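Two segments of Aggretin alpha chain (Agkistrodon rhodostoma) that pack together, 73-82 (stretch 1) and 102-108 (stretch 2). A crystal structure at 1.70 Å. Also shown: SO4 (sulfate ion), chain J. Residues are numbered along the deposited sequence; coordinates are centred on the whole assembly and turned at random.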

ATOM      1  N   GLY C  73      14.606  -3.054  -0.360  1.00 12.40           N
ATOM      2  CA  GLY C  73      13.384  -3.635   0.190  1.00 13.09           C
ATOM      3  C   GLY C  73      12.807  -2.984   1.449  1.00 15.33           C
ATOM      4  O   GLY C  73      12.016  -3.650   2.113  1.00 17.53           O
ATOM      5  N   LEU C  74      13.192  -1.736   1.734  1.00 14.93           N
ATOM      6  CA  LEU C  74      12.723  -0.966   2.898  1.00 17.27           C
ATOM      7  C   LEU C  74      11.346  -0.446   2.627  1.00 18.16           C
ATOM      8  O   LEU C  74      11.096   0.225   1.577  1.00 17.01           O
ATOM      9  CB  LEU C  74      13.596   0.262   3.175  1.00 17.75           C
ATOM     10  CG  LEU C  74      14.798   0.160   3.986  1.00 24.91           C
ATOM     11  CD1 LEU C  74      15.453   1.554   3.768  1.00 27.60           C
ATOM     12  CD2 LEU C  74      14.361  -0.153   5.477  1.00 26.98           C
ATOM     13  N   ARG C  75      10.413  -0.759   3.533  1.00 17.13           N
ATOM     14  CA  ARG C  75       9.031  -0.380   3.307  1.00 17.12           C
ATOM     15  C   ARG C  75       8.397  -0.014   4.631  1.00 18.01           C
ATOM     16  O   ARG C  75       8.481  -0.797   5.592  1.00 18.08           O
ATOM     17  CB  ARG C  75       8.278  -1.554   2.670  1.00 17.15           C
ATOM     18  CG  ARG C  75       6.840  -1.333   2.237  1.00 20.43           C
ATOM     19  CD  ARG C  75       6.757  -0.367   1.048  1.00 22.21           C
ATOM     20  NE  ARG C  75       5.417  -0.376   0.473  1.00 25.14           N
ATOM     21  CZ  ARG C  75       4.465   0.506   0.770  1.00 25.75           C
ATOM     22  NH1 ARG C  75       4.715   1.520   1.614  1.00 20.31           N
ATOM     23  NH2 ARG C  75       3.248   0.390   0.197  1.00 25.11           N
ATOM     24  N   ALA C  76       7.722   1.125   4.662  1.00 17.37           N
ATOM     25  CA  ALA C  76       7.080   1.537   5.943  1.00 18.07           C
ATOM     26  C   ALA C  76       5.821   0.724   6.181  1.00 20.26           C
ATOM     27  O   ALA C  76       4.990   0.520   5.295  1.00 21.04           O
ATOM     28  CB  ALA C  76       6.731   3.024   5.969  1.00 16.65           C
ATOM     29  N   GLN C  77       5.659   0.216   7.407  1.00 22.09           N
ATOM     30  CA  GLN C  77       4.473  -0.582   7.736  1.00 24.96           C
ATOM     31  C   GLN C  77       3.315   0.150   8.419  1.00 25.82           C
ATOM     32  O   GLN C  77       2.208  -0.372   8.419  1.00 26.60           O
ATOM     33  CB  GLN C  77       4.859  -1.726   8.649  1.00 24.91           C
ATOM     34  CG  GLN C  77       5.974  -2.606   8.112  1.00 27.19           C
ATOM     35  CD  GLN C  77       5.607  -3.175   6.753  1.00 32.08           C
ATOM     36  OE1 GLN C  77       4.499  -3.698   6.576  1.00 34.67           O
ATOM     37  NE2 GLN C  77       6.536  -3.089   5.789  1.00 28.05           N
ATOM     38  N   ASN C  78       3.587   1.311   8.996  1.00 27.58           N
ATOM     39  CA  ASN C  78       2.560   2.246   9.545  1.00 28.18           C
ATOM     40  C   ASN C  78       1.589   2.537   8.397  1.00 28.07           C
ATOM     41  O   ASN C  78       2.047   2.837   7.298  1.00 27.87           O
ATOM     42  CB  ASN C  78       3.264   3.541  10.004  1.00 29.36           C
ATOM     43  CG  ASN C  78       2.328   4.558  10.770  1.00 29.74           C
ATOM     44  OD1 ASN C  78       1.118   4.588  10.560  1.00 34.92           O
ATOM     45  ND2 ASN C  78       2.928   5.382  11.660  1.00 27.58           N
ATOM     46  N   LYS C  79       0.283   2.436   8.649  1.00 27.20           N
ATOM     47  CA  LYS C  79      -0.744   2.752   7.652  1.00 27.15           C
ATOM     48  C   LYS C  79      -0.952   4.246   7.375  1.00 26.07           C
ATOM     49  O   LYS C  79      -1.492   4.608   6.302  1.00 26.70           O
ATOM     50  CB  LYS C  79      -2.082   2.129   8.052  1.00 29.27           C
ATOM     51  CG  LYS C  79      -2.696   2.718   9.323  1.00 31.69           C
ATOM     52  N   GLU C  80      -0.526   5.113   8.295  1.00 22.25           N
ATOM     53  CA  GLU C  80      -0.697   6.560   8.110  1.00 21.69           C
ATOM     54  C   GLU C  80       0.138   7.070   6.930  1.00 20.25           C
ATOM     55  O   GLU C  80       1.189   6.488   6.610  1.00 20.61           O
ATOM     56  CB  GLU C  80      -0.326   7.330   9.372  1.00 22.14           C
ATOM     57  CG  GLU C  80      -1.255   6.994  10.583  1.00 25.49           C
ATOM     58  CD  GLU C  80      -2.762   7.171  10.283  1.00 33.95           C
ATOM     59  OE1 GLU C  80      -3.167   8.243   9.782  1.00 33.55           O
ATOM     60  OE2 GLU C  80      -3.549   6.227  10.586  1.00 39.23           O
ATOM     61  N   GLN C  81      -0.338   8.139   6.314  1.00 20.92           N
ATOM     62  CA  GLN C  81       0.376   8.716   5.196  1.00 21.79           C
ATOM     63  C   GLN C  81       1.515   9.683   5.583  1.00 21.77           C
ATOM     64  O   GLN C  81       2.349  10.108   4.733  1.00 21.61           O
ATOM     65  CB  GLN C  81      -0.646   9.336   4.221  1.00 21.10           C
ATOM     66  CG  GLN C  81      -1.539   8.244   3.556  1.00 25.12           C
ATOM     67  CD  GLN C  81      -0.741   7.296   2.621  1.00 30.10           C
ATOM     68  OE1 GLN C  81      -0.874   6.068   2.684  1.00 35.21           O
ATOM     69  NE2 GLN C  81       0.122   7.870   1.790  1.00 32.15           N
ATOM     70  N   GLN C  82       1.569  10.045   6.855  1.00 21.54           N
ATOM     71  CA  GLN C  82       2.671  10.808   7.417  1.00 20.83           C
ATOM     72  C   GLN C  82       2.725  10.258   8.867  1.00 21.49           C
ATOM     73  O   GLN C  82       1.666   9.898   9.451  1.00 21.83           O
ATOM     74  CB  GLN C  82       2.461  12.353   7.264  1.00 20.38           C
ATOM     75  CG  GLN C  82       1.297  12.949   8.059  1.00 20.70           C
ATOM     76  CD  GLN C  82       1.695  13.082   9.519  1.00 21.89           C
ATOM     77  OE1 GLN C  82       2.892  13.131   9.823  1.00 22.46           O
ATOM     78  NE2 GLN C  82       0.702  13.105  10.431  1.00 21.84           N
TER
HETATM   79  S   SO4 J 138       1.155   3.192   1.451  1.00 43.32           S
HETATM   80  O1  SO4 J 138       2.603   3.416   1.415  1.00 45.84           O
HETATM   81  O2  SO4 J 138       0.525   4.308   0.710  1.00 47.12           O
HETATM   82  O3  SO4 J 138       0.639   3.150   2.813  1.00 44.40           O
HETATM   83  O4  SO4 J 138       0.856   1.909   0.842  1.00 48.68           O
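Stretch 2, residues 102-108: HTKKCGA

The strongest polar feature of this contact is the ammonium group of Lys 105, which reaches out of stretch 2 and into the loop of stretch 1. Lys 105 NZ donates hydrogen bonds to Asn 78 O at 2.8 Å and to Glu 80 O at 2.8 Å, and a third to the sulfate, with NZ to SO4 O3 at 2.6 Å. Two backbone carbonyls and an anion thus gather round one charge. The loop is also tied within itself: Glu 80 N donates to Asn 78 OD1 at 2.8 Å, joining the two residues whose oxygens receive the lysine. The CA-to-CB bond of Lys 105 points sideways, and the side chain gains its reach through chi angles m, t, p, t, the p at chi3 being the one bend in an otherwise extended run from chi2 to chi4. With 145 Å² covered by stretch 1, no residue of either stretch is more deeply engaged.

The second polar layer is backbone pairing. Strand 106-108 runs antiparallel to strand 74-76, with 155° between their N-to-C directions and a closest approach of 4.7 Å between axes. Gly 107 N donates to Leu 74 O at 2.8 Å, and Ala 76 N donates to Lys 105 O at 2.9 Å and nearly straight, at 174°. These two bonds bracket Arg 75 and Cys 106, an antiparallel non-hydrogen-bonded pair with CA atoms 4.7 Å apart. Lys 105 itself has phi/psi of -113/23, outside the extended region, yet its carbonyl still serves the ladder while its side chain serves the loop.

Arg 75 adds to the same carbonyl a weak hydrogen bond, NH1 to Lys 105 O at 3.3 Å, but its main polar partner is the sulfate: NH1 lies 2.8 Å from SO4 O1 and NH2 2.9 Å from SO4 O4, both hydrogen bonds. Thr 103 OG1 donates to SO4 O1 at 2.9 Å. The ion, probably from the crystallisation liquor, therefore links donors from both stretches. On the sheet face shared by Arg 75 and Cys 106, the sulfur lies over one face of the guanidinium, and Arg 75 CD comes within 3.5 Å of Cys 106 SG, so the arginine contributes packing as well as charge.

Farther out, the contact becomes a matter of fit. Ala 76 CB meets Lys 105 CB at 3.8 Å, a small side chain pointing toward stretch 2 and resting against the base of the long one. Gly 107 sits opposite Leu 74, their CA atoms 4.6 Å apart; an ideal CB on the glycine would lie 2.4 Å from Leu 74 CB, a clash, so the bare backbone leaves the leucine its room. At the far end Gln 81 bends inward and its NE2 packs 3.6 Å from Thr 103 CB. In all, 479 Å² is buried. The design rule is economical: a short antiparallel ladder sets the register, and one lysine beside it fastens the loop.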

ATOM      1  N   HIS C 102       1.813  12.415  -2.472  1.00 25.54           N
ATOM      2  CA  HIS C 102       1.899  10.980  -2.804  1.00 26.58           C
ATOM      3  C   HIS C 102       2.707  10.238  -1.822  1.00 27.84           C
ATOM      4  O   HIS C 102       3.507  10.856  -1.144  1.00 28.54           O
ATOM      5  CB  HIS C 102       2.414  10.743  -4.206  1.00 26.60           C
ATOM      6  CG  HIS C 102       1.545  11.386  -5.208  1.00 25.67           C
ATOM      7  ND1 HIS C 102       0.224  11.028  -5.370  1.00 27.84           N
ATOM      8  CD2 HIS C 102       1.761  12.439  -6.028  1.00 30.69           C
ATOM      9  CE1 HIS C 102      -0.334  11.819  -6.271  1.00 31.74           C
ATOM     10  NE2 HIS C 102       0.581  12.672  -6.698  1.00 33.68           N
ATOM     11  N   THR C 103       2.433   8.928  -1.703  1.00 27.80           N
ATOM     12  CA  THR C 103       3.116   8.148  -0.666  1.00 27.04           C
ATOM     13  C   THR C 103       4.668   8.237  -0.814  1.00 26.14           C
ATOM     14  O   THR C 103       5.158   7.951  -1.928  1.00 27.18           O
ATOM     15  CB  THR C 103       2.586   6.679  -0.554  1.00 28.89           C
ATOM     16  OG1 THR C 103       3.341   6.004   0.456  1.00 29.58           O
ATOM     17  CG2 THR C 103       2.703   5.878  -1.883  1.00 27.29           C
ATOM     18  N   LYS C 104       5.387   8.624   0.259  1.00 23.61           N
ATOM     19  CA  LYS C 104       6.887   8.437   0.408  1.00 22.92           C
ATOM     20  C   LYS C 104       7.405   7.312   1.403  1.00 20.60           C
ATOM     21  O   LYS C 104       8.341   7.498   2.142  1.00 21.23           O
ATOM     22  CB  LYS C 104       7.537   9.756   0.798  1.00 24.46           C
ATOM     23  CG  LYS C 104       8.480  10.388  -0.250  1.00 21.59           C
ATOM     24  CD  LYS C 104       8.961  11.701   0.155  1.00 21.21           C
ATOM     25  CE  LYS C 104      10.432  11.759  -0.018  1.00 21.19           C
ATOM     26  NZ  LYS C 104      11.032  13.162   0.271  1.00 25.38           N
ATOM     27  N   LYS C 105       6.822   6.135   1.332  1.00 18.53           N
ATOM     28  CA  LYS C 105       6.994   5.118   2.389  1.00 17.59           C
ATOM     29  C   LYS C 105       7.778   3.939   1.855  1.00 17.20           C
ATOM     30  O   LYS C 105       7.689   2.823   2.362  1.00 17.56           O
ATOM     31  CB  LYS C 105       5.586   4.712   2.805  1.00 17.68           C
ATOM     32  CG  LYS C 105       4.986   5.854   3.630  1.00 21.53           C
ATOM     33  CD  LYS C 105       3.485   5.692   3.909  1.00 25.01           C
ATOM     34  CE  LYS C 105       3.211   4.533   4.847  1.00 24.10           C
ATOM     35  NZ  LYS C 105       1.743   4.262   4.936  1.00 21.15           N
ATOM     36  N   CYS C 106       8.552   4.174   0.792  1.00 13.41           N
ATOM     37  CA  CYS C 106       9.453   3.166   0.200  1.00 15.56           C
ATOM     38  C   CYS C 106      10.918   3.594   0.256  1.00 15.51           C
ATOM     39  O   CYS C 106      11.215   4.784   0.063  1.00 16.31           O
ATOM     40  CB  CYS C 106       9.081   2.836  -1.274  1.00 15.45           C
ATOM     41  SG  CYS C 106       7.500   2.022  -1.390  1.00 17.70           S
ATOM     42  N   GLY C 107      11.843   2.654   0.502  1.00 13.07           N
ATOM     43  CA  GLY C 107      13.247   2.992   0.566  1.00 13.30           C
ATOM     44  C   GLY C 107      14.067   2.745  -0.737  1.00 12.07           C
ATOM     45  O   GLY C 107      13.847   1.776  -1.460  1.00 13.66           O
ATOM     46  N   ALA C 108      15.083   3.575  -0.937  1.00 12.36           N
ATOM     47  CA  ALA C 108      15.896   3.495  -2.147  1.00 11.04           C
ATOM     48  C   ALA C 108      17.349   3.864  -1.831  1.00 13.07           C
ATOM     49  O   ALA C 108      17.602   4.547  -0.797  1.00 14.82           O
ATOM     50  CB  ALA C 108      15.295   4.506  -3.168  1.00 13.97           C
TER